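Local coordinates for tungstate ABC transporter, periplasmic tungstate-binding protein (Geobacter sulfurreducens, PDB 3LR1) that probably captures tungstate in the periplasm and hands it to the membrane components of an ABC transporter for uptake, at residues Q16-L21 / V81-F86; L47-G50 / D54-V57; H61-E66 / V76-V81; A116-R121 / D133-A138. All blocks are in the same frame, centred on the assembly; numbering follows the deposited sequence.

How the contacts relate
Starting at the N terminus, residues 16-21 lie where helix 13-18 gives way to helix 20-32, and contact 1 pins this turn to strand 78-90, closing the longest loop of the set. Contacts 2 and 3 both fall within that loop, one after the other. Contact 2 is the short return from helix 43-51 toward strand 57-60; contact 3 ties the start of helix 63-71 to strand 78-90, and Leu47 of the former packs on Leu65 of the latter. Val81 belongs to contacts 1 and 3, which meet again where Phe86 packs against His61. Contact 4 comes later, joining helix 126-137 to strand 118-120 of the same sheet that contacts 1 and 3 reach.

Contact 1: residues Q16-L21 / V81-F86; sequences QDSGLL and VMYNDF
Ser18 and Tyr83 meet hydroxyl to hydroxyl, Ser18 OG lying 2.5 Å from Tyr83 OH in a very short hydrogen bond for which either group could be the donor. The serine oxygen sits at the edge of the phenol ring, in its plane. Leu20 reaches the same ring from above: its CD2 methyl lies 3.8 Å from the centroid of the Tyr83 ring, a CH-pi contact only 14° off the ring normal. The opposite face is taken by Asn84 CB, so the ring is sandwiched. With CG anti to the backbone N (chi1 166°), Tyr83 reaches from its strand across to the turn between the two helices. This buried centre, which Ile233 and Tyr236 also touch, contrasts with the outer side, where Met82, a selenomethionine, is exposed, and with the partly exposed turn at Gly19, whose positive phi suits glycine. A phenylalanine at Tyr83 would probably keep the CH-pi packing but leave the hydroxyl of Ser18 without this partner inside the protein. The chemistry is thus split: the ring gives Leu20 apolar cover, while its one polar atom is paired at the far end, which is likely to fix the depth of the tyrosine against the turn.

Contact 2: residues L47-G50 / D54-V57; sequences LKLG and DVDV
Leu49 O accepts the backbone N-H of Asp54 at 3.0 Å, a fairly straight bond (153° at the hydrogen) that folds the chain back on the last turn of helix 43-51 by spanning five residues instead of the helical four. Around this bond the side chains add mainly apolar touches. Leu49 and Asp54 cross at about a right angle, the Leu49 CD2 methyl standing 4.1 Å from Asp54 CB, so it is the methylene of the aspartate, not its carboxylate, that meets the leucine. Val55 sits deeper. Its CG1 branch lies 4.2 Å from Leu49 CB. The other branch turns to the helix backbone, Val55 CG2 resting 3.7 Å from Gly50 CA. That methyl is held between the backbone N and the carbonyl carbon of its own residue (chi1, measured to CG1, is -65°), which directs it at the glycine. Asp54 is exposed at the outer end of the contact, while Val55 and Gly50 are buried. Beneath them Leu49 and Val55 both pack on Ile39 of strand 35-41, and Lys8 NZ gives a hydrogen bond to Asp54 O. The backward bond is consistent with the 6-to-1 bond of a Schellman motif. Here it ends the helix of a beta-alpha-beta crossover, from strand 35-41 to the parallel strand 57-60, with strand 6-12 lying between them in the sheet.

Contact 3: residues H61-E66 / V76-V81; sequences HARKLE and VNRKDV
Glu66 and Arg78 carry the central salt bridge, in which the arginine approaches side-on and offers two nitrogens to a single oxygen. Arg78 NE and Arg78 NH2 each lie 2.8 Å from Glu66 OE2, both on the same face of the carboxylate, yet the two flat groups are almost coplanar, their planes 4° apart. A second ion pair joins Arg63 NH2 to Asp80 OD1 at 3.1 Å. Within the strand, Asp80 OD1 also pairs with Arg78 NH1, though the modelled 2.4 Å between those two atoms is so short that its exact length is doubtful. The two arginines lie close without a bond between them, Arg78 NH2 over one face of the Arg63 guanidinium, the planes 36° apart. The like charges are presumably offset by Asp80 OD1, which meets both arginines, and by Glu66 on Arg78. Among hydrogen bonds, Glu66 OE1 uses its anti lone pair to accept the N-H of Ala62, the N-cap residue, at 2.7 Å. With an alanine in place of Glu66, Arg78 would probably lose its side-on mate and the N-H of Ala62 this acceptor. Arg63 reaches the network through a chain bent at chi2 and chi3, whereas Arg78 extends straight from CG to NE. The network fastens the first turn of helix 63-71 to the beginning of strand 78-90, beside strand 197-204, where Arg63 touches Pro198 and Arg78 touches Met202.

Contact 4: residues A116-R121 / D133-A138; sequences ATFISR and DLWKSA
Phe118 turns its ring off strand 118-120 with CG anti to the backbone N (chi1 173°), while Trp135 swings its indole out from helix 126-137 with CG beside its own backbone N (chi1 -72°), and the two rings meet in the space between sheet and helix. They pack T-shaped, the planes 85° apart. The indole supplies the edge and the phenylalanine the face: Trp135 CZ2 comes over the Phe118 ring, 4.4 Å from Phe118 CD2. The pyrrole nitrogen lies along the same edge, with Trp135 NE1 4.3 Å from Phe118 CE2. The centroids of the Phe118 ring and the six-membered ring of Trp135 are 5.8 Å apart, so the touch is light, an indole edge against the phenylalanine face. The pair joins the first strand to the helix in the beta-alpha-beta unit that runs through strand 118-120, helix 126-137 and the parallel strand 147-149. The one polar atom on the touching edge, Trp135 NE1, gives its hydrogen to Glu131 OE2, one helical turn earlier. That glutamate also binds Ser120 OG through its other carboxylate oxygen, and its side chain touches Phe118. Helix 104-114 completes the surroundings, Leu111 lying against Phe118 and Leu108 against Trp135. In the same turn of helix, spanning Trp135 in sequence, Asp133 O receives both the N-H and the hydroxyl of Ser137, from opposite faces of its carbonyl plane; the Ser137 OG to Asp133 O distance is 3.2 Å.

Contact 1: residues Q16-L21 / V81-F86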
loop_
_atom_site.group_PDB
_atom_site.type_symbol
_atom_site.label_atom_id
_atom_site.label_comp_id
_atom_site.label_asym_id
_atom_site.label_seq_id
_atom_site.Cartn_x
_atom_site.Cartn_y
_atom_site.Cartn_z
ATOM N N GLN A 16 -6.160 2.572 3.084
ATOM C CA GLN A 16 -7.155 3.204 3.940
ATOM C C GLN A 16 -6.724 3.101 5.395
ATOM O O GLN A 16 -6.877 4.047 6.180
ATOM C CB GLN A 16 -8.504 2.517 3.706
ATOM C CG GLN A 16 -9.670 3.119 4.396
ATOM C CD GLN A 16 -10.884 2.286 4.149
ATOM O OE1 GLN A 16 -10.857 1.036 4.251
ATOM N NE2 GLN A 16 -11.963 2.950 3.842
ATOM N N ASP A 17 -6.191 1.922 5.756
ATOM C CA ASP A 17 -5.815 1.637 7.167
ATOM C C ASP A 17 -4.753 2.610 7.674
ATOM O O ASP A 17 -4.713 2.973 8.843
ATOM C CB ASP A 17 -5.315 0.164 7.351
ATOM C CG ASP A 17 -6.447 -0.865 7.329
ATOM O OD1 ASP A 17 -7.644 -0.434 7.501
ATOM O OD2 ASP A 17 -6.119 -2.096 7.147
ATOM N N SER A 18 -3.886 3.062 6.791
ATOM C CA SER A 18 -2.844 3.947 7.215
ATOM C C SER A 18 -3.402 5.237 7.753
ATOM O O SER A 18 -2.766 5.865 8.590
ATOM C CB SER A 18 -1.887 4.158 6.065
ATOM O OG SER A 18 -1.299 5.389 6.197
ATOM N N GLY A 19 -4.603 5.646 7.312
ATOM C CA GLY A 19 -5.191 6.925 7.827
ATOM C C GLY A 19 -4.769 8.214 7.107
ATOM O O GLY A 19 -5.264 9.335 7.408
ATOM N N LEU A 20 -3.868 8.097 6.145
ATOM C CA LEU A 20 -3.404 9.266 5.405
ATOM C C LEU A 20 -4.549 10.032 4.766
ATOM O O LEU A 20 -4.578 11.287 4.829
ATOM C CB LEU A 20 -2.434 8.863 4.302
ATOM C CG LEU A 20 -1.962 9.903 3.285
ATOM C CD1 LEU A 20 -1.271 11.022 3.957
ATOM C CD2 LEU A 20 -1.039 9.279 2.246
ATOM N N LEU A 21 -5.439 9.300 4.115
ATOM C CA LEU A 21 -6.516 9.936 3.345
ATOM C C LEU A 21 -7.440 10.801 4.188
ATOM O O LEU A 21 -7.899 11.801 3.714
ATOM C CB LEU A 21 -7.294 8.888 2.538
ATOM C CG LEU A 21 -6.437 8.183 1.469
ATOM C CD1 LEU A 21 -7.280 7.097 0.747
ATOM C CD2 LEU A 21 -5.752 9.132 0.509
ATOM N N VAL A 81 3.558 9.323 -5.934
ATOM C CA VAL A 81 3.249 9.894 -4.662
ATOM C C VAL A 81 4.132 9.147 -3.666
ATOM O O VAL A 81 3.890 7.972 -3.315
ATOM C CB VAL A 81 1.774 9.718 -4.296
ATOM C CG1 VAL A 81 1.543 10.200 -2.867
ATOM C CG2 VAL A 81 0.910 10.419 -5.289
HETATM N N MSE A 82 5.200 9.834 -3.250
HETATM C CA MSE A 82 6.203 9.204 -2.431
HETATM C C MSE A 82 5.640 9.187 -1.059
HETATM O O MSE A 82 5.441 10.231 -0.438
HETATM C CB MSE A 82 7.527 9.972 -2.483
HETATM C CG MSE A 82 8.174 9.928 -3.919
HETATM SE SE MSE A 82 8.775 8.099 -4.468
HETATM C CE MSE A 82 7.731 8.211 -5.978
ATOM N N TYR A 83 5.403 7.987 -0.554
ATOM C CA TYR A 83 4.843 7.868 0.784
ATOM C C TYR A 83 5.117 6.509 1.325
ATOM O O TYR A 83 5.159 5.540 0.575
ATOM C CB TYR A 83 3.324 8.107 0.751
ATOM C CG TYR A 83 2.633 7.681 2.001
ATOM C CD1 TYR A 83 2.966 8.247 3.203
ATOM C CD2 TYR A 83 1.638 6.727 1.972
ATOM C CE1 TYR A 83 2.342 7.847 4.411
ATOM C CE2 TYR A 83 0.984 6.313 3.159
ATOM C CZ TYR A 83 1.368 6.876 4.379
ATOM O OH TYR A 83 0.804 6.517 5.590
ATOM N N ASN A 84 5.290 6.431 2.635
ATOM C CA ASN A 84 5.336 5.198 3.346
ATOM C C ASN A 84 6.641 4.422 3.162
ATOM O O ASN A 84 7.479 4.755 2.235
ATOM C CB ASN A 84 4.157 4.334 2.901
ATOM C CG ASN A 84 3.526 3.519 4.041
ATOM O OD1 ASN A 84 4.114 3.313 5.105
ATOM N ND2 ASN A 84 2.358 2.979 3.765
ATOM N N ASP A 85 6.835 3.408 4.016
ATOM C CA ASP A 85 8.017 2.579 3.869
ATOM C C ASP A 85 7.804 1.174 4.448
ATOM O O ASP A 85 6.833 0.953 5.140
ATOM C CB ASP A 85 9.232 3.233 4.490
ATOM C CG ASP A 85 9.124 3.409 5.969
ATOM O OD1 ASP A 85 10.020 2.956 6.708
ATOM O OD2 ASP A 85 8.146 3.965 6.435
ATOM N N PHE A 86 8.714 0.249 4.168
ATOM C CA PHE A 86 8.498 -1.099 4.609
ATOM C C PHE A 86 9.312 -1.418 5.865
ATOM O O PHE A 86 10.498 -1.093 5.932
ATOM C CB PHE A 86 8.839 -2.084 3.519
ATOM C CG PHE A 86 7.846 -2.098 2.395
ATOM C CD1 PHE A 86 6.574 -2.581 2.589
ATOM C CD2 PHE A 86 8.237 -1.701 1.125
ATOM C CE1 PHE A 86 5.660 -2.618 1.531
ATOM C CE2 PHE A 86 7.349 -1.713 0.087
ATOM C CZ PHE A 86 6.061 -2.198 0.292
#

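Contact 2: residues L47-G50 / D54-V57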
loop_
_atom_site.group_PDB
_atom_site.type_symbol
_atom_site.label_atom_id
_atom_site.label_comp_id
_atom_site.label_asym_id
_atom_site.label_seq_id
_atom_site.Cartn_x
_atom_site.Cartn_y
_atom_site.Cartn_z
ATOM N N LEU A 47 -7.985 -1.700 -9.591
ATOM C CA LEU A 47 -7.725 -1.468 -11.006
ATOM C C LEU A 47 -8.924 -1.906 -11.818
ATOM O O LEU A 47 -9.262 -1.187 -12.748
ATOM C CB LEU A 47 -6.450 -2.176 -11.393
ATOM C CG LEU A 47 -5.187 -1.624 -10.757
ATOM C CD1 LEU A 47 -4.182 -2.770 -10.627
ATOM C CD2 LEU A 47 -4.642 -0.499 -11.602
ATOM N N LYS A 48 -9.611 -3.012 -11.442
ATOM C CA LYS A 48 -10.803 -3.462 -12.203
ATOM C C LYS A 48 -11.909 -2.382 -12.207
ATOM O O LYS A 48 -12.590 -2.170 -13.220
ATOM C CB LYS A 48 -11.404 -4.783 -11.688
ATOM C CG LYS A 48 -10.632 -5.975 -12.042
ATOM C CD LYS A 48 -11.352 -7.214 -11.623
ATOM C CE LYS A 48 -10.476 -8.454 -11.974
ATOM N NZ LYS A 48 -10.498 -8.742 -13.432
ATOM N N LEU A 49 -12.049 -1.680 -11.092
ATOM C CA LEU A 49 -13.020 -0.610 -10.977
ATOM C C LEU A 49 -12.699 0.535 -11.932
ATOM O O LEU A 49 -13.583 1.046 -12.607
ATOM C CB LEU A 49 -13.142 -0.121 -9.544
ATOM C CG LEU A 49 -13.884 -1.043 -8.558
ATOM C CD1 LEU A 49 -13.676 -0.466 -7.160
ATOM C CD2 LEU A 49 -15.368 -1.166 -8.986
ATOM N N GLY A 50 -11.426 0.856 -12.078
ATOM C CA GLY A 50 -11.000 1.876 -13.004
ATOM C C GLY A 50 -11.153 1.392 -14.463
ATOM O O GLY A 50 -11.582 2.160 -15.292
ATOM N N ASP A 54 -15.887 2.845 -13.208
ATOM C CA ASP A 54 -16.753 3.013 -12.023
ATOM C C ASP A 54 -16.105 3.883 -10.967
ATOM O O ASP A 54 -16.739 4.187 -9.958
ATOM C CB ASP A 54 -17.176 1.640 -11.411
ATOM C CG ASP A 54 -18.286 0.966 -12.200
ATOM O OD1 ASP A 54 -19.392 1.567 -12.241
ATOM O OD2 ASP A 54 -18.108 -0.127 -12.806
ATOM N N VAL A 55 -14.820 4.228 -11.162
ATOM C CA VAL A 55 -14.183 5.282 -10.397
ATOM C C VAL A 55 -13.501 6.275 -11.322
ATOM O O VAL A 55 -13.317 6.012 -12.517
ATOM C CB VAL A 55 -13.146 4.725 -9.401
ATOM C CG1 VAL A 55 -13.874 3.861 -8.316
ATOM C CG2 VAL A 55 -11.992 3.917 -10.133
ATOM N N ASP A 56 -13.118 7.436 -10.770
ATOM C CA ASP A 56 -12.481 8.515 -11.568
ATOM C C ASP A 56 -10.929 8.578 -11.410
ATOM O O ASP A 56 -10.215 9.104 -12.264
ATOM C CB ASP A 56 -13.105 9.835 -11.118
ATOM C CG ASP A 56 -14.622 9.810 -11.117
ATOM O OD1 ASP A 56 -15.199 9.690 -12.248
ATOM O OD2 ASP A 56 -15.226 9.957 -10.005
ATOM N N VAL A 57 -10.450 8.066 -10.271
ATOM C CA VAL A 57 -9.038 8.053 -9.921
ATOM C C VAL A 57 -8.673 6.735 -9.279
ATOM O O VAL A 57 -9.489 6.155 -8.557
ATOM C CB VAL A 57 -8.764 9.195 -8.926
ATOM C CG1 VAL A 57 -7.289 9.241 -8.529
ATOM C CG2 VAL A 57 -9.071 10.476 -9.517
#

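Contact 3: residues H61-E66 / V76-V81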
loop_
_atom_site.group_PDB
_atom_site.type_symbol
_atom_site.label_atom_id
_atom_site.label_comp_id
_atom_site.label_asym_id
_atom_site.label_seq_id
_atom_site.Cartn_x
_atom_site.Cartn_y
_atom_site.Cartn_z
ATOM N N HIS A 61 -0.283 1.112 -4.842
ATOM C CA HIS A 61 1.166 0.898 -4.845
ATOM C C HIS A 61 1.312 -0.484 -5.470
ATOM O O HIS A 61 1.223 -1.479 -4.795
ATOM C CB HIS A 61 1.809 0.954 -3.399
ATOM C CG HIS A 61 3.274 0.645 -3.412
ATOM N ND1 HIS A 61 4.137 1.194 -4.344
ATOM C CD2 HIS A 61 4.017 -0.234 -2.700
ATOM C CE1 HIS A 61 5.349 0.682 -4.184
ATOM N NE2 HIS A 61 5.302 -0.186 -3.199
ATOM N N ALA A 62 1.568 -0.552 -6.771
ATOM C CA ALA A 62 1.672 -1.856 -7.489
ATOM C C ALA A 62 2.193 -1.542 -8.871
ATOM O O ALA A 62 1.437 -1.392 -9.870
ATOM C CB ALA A 62 0.335 -2.530 -7.579
ATOM N N ARG A 63 3.476 -1.336 -8.914
ATOM C CA ARG A 63 4.090 -0.694 -10.077
ATOM C C ARG A 63 3.806 -1.416 -11.419
ATOM O O ARG A 63 3.390 -0.794 -12.413
ATOM C CB ARG A 63 5.612 -0.551 -9.861
ATOM C CG ARG A 63 6.341 0.155 -11.037
ATOM C CD ARG A 63 5.553 1.430 -11.511
ATOM N NE ARG A 63 6.335 2.661 -11.438
ATOM C CZ ARG A 63 6.601 3.303 -10.300
ATOM N NH1 ARG A 63 6.145 2.809 -9.145
ATOM N NH2 ARG A 63 7.315 4.432 -10.296
ATOM N N LYS A 64 3.964 -2.725 -11.451
ATOM C CA LYS A 64 3.744 -3.433 -12.713
ATOM C C LYS A 64 2.313 -3.296 -13.178
ATOM O O LYS A 64 2.017 -3.212 -14.367
ATOM C CB LYS A 64 4.087 -4.915 -12.649
ATOM C CG LYS A 64 5.288 -5.240 -11.853
ATOM C CD LYS A 64 5.621 -6.768 -11.880
ATOM C CE LYS A 64 7.115 -7.010 -11.501
ATOM N NZ LYS A 64 7.385 -7.274 -10.059
ATOM N N LEU A 65 1.402 -3.409 -12.241
ATOM C CA LEU A 65 -0.006 -3.337 -12.577
ATOM C C LEU A 65 -0.419 -1.915 -12.996
ATOM O O LEU A 65 -1.222 -1.730 -13.896
ATOM C CB LEU A 65 -0.823 -3.806 -11.391
ATOM C CG LEU A 65 -0.676 -5.274 -11.058
ATOM C CD1 LEU A 65 -1.617 -5.568 -9.884
ATOM C CD2 LEU A 65 -0.956 -6.189 -12.327
ATOM N N GLU A 66 0.161 -0.913 -12.377
ATOM C CA GLU A 66 -0.093 0.485 -12.725
ATOM C C GLU A 66 0.409 0.728 -14.154
ATOM O O GLU A 66 -0.265 1.368 -14.944
ATOM C CB GLU A 66 0.649 1.414 -11.780
ATOM C CG GLU A 66 0.161 1.447 -10.310
ATOM C CD GLU A 66 1.188 2.133 -9.392
ATOM O OE1 GLU A 66 1.643 1.562 -8.382
ATOM O OE2 GLU A 66 1.558 3.260 -9.689
ATOM N N VAL A 76 -4.393 7.686 -17.116
ATOM C CA VAL A 76 -3.632 8.736 -17.731
ATOM C C VAL A 76 -3.043 9.668 -16.685
ATOM O O VAL A 76 -3.557 9.807 -15.554
ATOM C CB VAL A 76 -4.475 9.484 -18.775
ATOM C CG1 VAL A 76 -4.675 8.607 -20.078
ATOM C CG2 VAL A 76 -5.774 9.917 -18.156
ATOM N N ASN A 77 -1.898 10.254 -17.048
ATOM C CA ASN A 77 -1.229 11.263 -16.227
ATOM C C ASN A 77 -0.839 10.769 -14.817
ATOM O O ASN A 77 -0.986 11.499 -13.758
ATOM C CB ASN A 77 -2.088 12.536 -16.201
ATOM C CG ASN A 77 -2.188 13.255 -17.595
ATOM O OD1 ASN A 77 -3.237 13.789 -17.949
ATOM N ND2 ASN A 77 -1.138 13.228 -18.366
ATOM N N ARG A 78 -0.354 9.525 -14.786
ATOM C CA ARG A 78 0.163 8.895 -13.574
ATOM C C ARG A 78 1.249 9.743 -12.927
ATOM O O ARG A 78 2.198 10.188 -13.604
ATOM C CB ARG A 78 0.787 7.517 -13.836
ATOM C CG ARG A 78 1.227 6.775 -12.577
ATOM C CD ARG A 78 2.243 5.638 -12.805
ATOM N NE ARG A 78 2.678 4.977 -11.577
ATOM C CZ ARG A 78 3.550 5.479 -10.687
ATOM N NH1 ARG A 78 4.126 6.675 -10.854
ATOM N NH2 ARG A 78 3.861 4.779 -9.607
ATOM N N LYS A 79 1.117 9.945 -11.628
ATOM C CA LYS A 79 2.158 10.602 -10.859
ATOM C C LYS A 79 2.548 9.782 -9.651
ATOM O O LYS A 79 1.702 9.178 -8.980
ATOM C CB LYS A 79 1.719 12.019 -10.458
ATOM C CG LYS A 79 1.682 13.028 -11.597
ATOM C CD LYS A 79 2.984 13.825 -11.683
ATOM C CE LYS A 79 3.230 14.796 -10.443
ATOM N NZ LYS A 79 4.716 15.079 -10.035
ATOM N N ASP A 80 3.839 9.765 -9.355
ATOM C CA ASP A 80 4.352 9.164 -8.156
ATOM C C ASP A 80 3.947 10.011 -6.990
ATOM O O ASP A 80 4.072 11.263 -7.019
ATOM C CB ASP A 80 5.914 9.162 -8.118
ATOM C CG ASP A 80 6.561 8.048 -8.959
ATOM O OD1 ASP A 80 5.908 7.056 -9.309
ATOM O OD2 ASP A 80 7.791 8.162 -9.233
ATOM N N VAL A 81 3.558 9.323 -5.934
ATOM C CA VAL A 81 3.249 9.894 -4.662
ATOM C C VAL A 81 4.132 9.147 -3.666
ATOM O O VAL A 81 3.890 7.972 -3.315
ATOM C CB VAL A 81 1.774 9.718 -4.296
ATOM C CG1 VAL A 81 1.543 10.200 -2.867
ATOM C CG2 VAL A 81 0.910 10.419 -5.289
#

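Contact 4: residues A116-R121 / D133-A138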
loop_
_atom_site.group_PDB
_atom_site.type_symbol
_atom_site.label_atom_id
_atom_site.label_comp_id
_atom_site.label_asym_id
_atom_site.label_seq_id
_atom_site.Cartn_x
_atom_site.Cartn_y
_atom_site.Cartn_z
ATOM N N ALA A 116 11.871 -19.503 11.113
ATOM C CA ALA A 116 10.903 -18.730 11.885
ATOM C C ALA A 116 9.671 -18.429 11.033
ATOM O O ALA A 116 9.776 -18.090 9.850
ATOM C CB ALA A 116 11.508 -17.424 12.385
ATOM N N THR A 117 8.500 -18.568 11.635
ATOM C CA THR A 117 7.275 -18.408 10.908
ATOM C C THR A 117 7.169 -16.996 10.341
ATOM O O THR A 117 7.446 -16.044 11.067
ATOM C CB THR A 117 6.094 -18.697 11.795
ATOM O OG1 THR A 117 6.236 -20.036 12.309
ATOM C CG2 THR A 117 4.848 -18.636 10.984
ATOM N N PHE A 118 6.804 -16.891 9.060
ATOM C CA PHE A 118 6.737 -15.628 8.321
ATOM C C PHE A 118 5.468 -15.640 7.428
ATOM O O PHE A 118 5.240 -16.579 6.642
ATOM C CB PHE A 118 7.989 -15.390 7.445
ATOM C CG PHE A 118 7.888 -14.177 6.541
ATOM C CD1 PHE A 118 8.384 -12.931 6.955
ATOM C CD2 PHE A 118 7.280 -14.275 5.306
ATOM C CE1 PHE A 118 8.257 -11.826 6.149
ATOM C CE2 PHE A 118 7.175 -13.162 4.461
ATOM C CZ PHE A 118 7.626 -11.936 4.888
ATOM N N ILE A 119 4.661 -14.573 7.533
ATOM C CA ILE A 119 3.430 -14.456 6.733
ATOM C C ILE A 119 3.642 -13.537 5.526
ATOM O O ILE A 119 3.883 -12.304 5.679
ATOM C CB ILE A 119 2.290 -13.872 7.555
ATOM C CG1 ILE A 119 2.274 -14.420 8.985
ATOM C CG2 ILE A 119 0.973 -14.099 6.870
ATOM C CD1 ILE A 119 2.224 -15.976 9.148
ATOM N N SER A 120 3.495 -14.129 4.337
ATOM C CA SER A 120 3.462 -13.412 3.085
ATOM C C SER A 120 2.059 -12.898 2.841
ATOM O O SER A 120 1.108 -13.544 3.202
ATOM C CB SER A 120 3.835 -14.355 1.959
ATOM O OG SER A 120 3.815 -13.733 0.704
ATOM N N ARG A 121 1.927 -11.756 2.204
ATOM C CA ARG A 121 0.611 -11.288 1.743
ATOM C C ARG A 121 0.085 -12.280 0.695
ATOM O O ARG A 121 -1.129 -12.538 0.644
ATOM C CB ARG A 121 0.683 -9.902 1.147
ATOM C CG ARG A 121 0.906 -8.754 2.161
ATOM C CD ARG A 121 -0.423 -8.402 2.832
ATOM N NE ARG A 121 -1.382 -7.965 1.820
ATOM C CZ ARG A 121 -1.395 -6.777 1.231
ATOM N NH1 ARG A 121 -0.543 -5.831 1.590
ATOM N NH2 ARG A 121 -2.282 -6.538 0.263
ATOM N N ASP A 133 10.811 -9.429 -4.355
ATOM C CA ASP A 133 12.071 -8.797 -4.773
ATOM C C ASP A 133 13.149 -8.979 -3.729
ATOM O O ASP A 133 14.305 -9.210 -4.090
ATOM C CB ASP A 133 11.886 -7.304 -5.107
ATOM C CG ASP A 133 11.044 -7.090 -6.374
ATOM O OD1 ASP A 133 10.785 -8.075 -7.129
ATOM O OD2 ASP A 133 10.601 -5.923 -6.583
ATOM N N LEU A 134 12.776 -8.882 -2.441
ATOM C CA LEU A 134 13.736 -9.004 -1.349
ATOM C C LEU A 134 14.185 -10.439 -1.144
ATOM O O LEU A 134 15.356 -10.666 -0.965
ATOM C CB LEU A 134 13.167 -8.493 -0.035
ATOM C CG LEU A 134 12.921 -7.010 0.191
ATOM C CD1 LEU A 134 12.067 -6.866 1.475
ATOM C CD2 LEU A 134 14.240 -6.197 0.271
ATOM N N TRP A 135 13.277 -11.410 -1.140
ATOM C CA TRP A 135 13.712 -12.830 -1.230
ATOM C C TRP A 135 14.733 -13.079 -2.378
ATOM O O TRP A 135 15.782 -13.685 -2.171
ATOM C CB TRP A 135 12.530 -13.782 -1.358
ATOM C CG TRP A 135 11.715 -13.940 -0.091
ATOM C CD1 TRP A 135 10.389 -13.673 0.057
ATOM C CD2 TRP A 135 12.165 -14.419 1.185
ATOM N NE1 TRP A 135 9.973 -13.976 1.323
ATOM C CE2 TRP A 135 11.059 -14.387 2.053
ATOM C CE3 TRP A 135 13.405 -14.861 1.683
ATOM C CZ2 TRP A 135 11.153 -14.772 3.379
ATOM C CZ3 TRP A 135 13.485 -15.247 2.982
ATOM C CH2 TRP A 135 12.380 -15.196 3.824
ATOM N N LYS A 136 14.441 -12.585 -3.569
ATOM C CA LYS A 136 15.347 -12.758 -4.699
ATOM C C LYS A 136 16.725 -12.098 -4.468
ATOM O O LYS A 136 17.738 -12.697 -4.776
ATOM C CB LYS A 136 14.696 -12.220 -5.993
ATOM C CG LYS A 136 15.300 -12.783 -7.282
ATOM C CD LYS A 136 14.822 -11.996 -8.521
ATOM C CE LYS A 136 14.485 -12.937 -9.695
ATOM N NZ LYS A 136 14.453 -12.216 -11.027
ATOM N N SER A 137 16.756 -10.882 -3.901
ATOM C CA SER A 137 18.011 -10.186 -3.502
ATOM C C SER A 137 18.780 -10.934 -2.419
ATOM O O SER A 137 20.013 -10.860 -2.351
ATOM C CB SER A 137 17.708 -8.767 -2.980
ATOM O OG SER A 137 17.201 -7.896 -3.996
ATOM N N ALA A 138 18.052 -11.641 -1.554
ATOM C CA ALA A 138 18.686 -12.504 -0.548
ATOM C C ALA A 138 19.202 -13.797 -1.192
ATOM O O ALA A 138 19.918 -14.590 -0.550
ATOM C CB ALA A 138 17.720 -12.839 0.567
#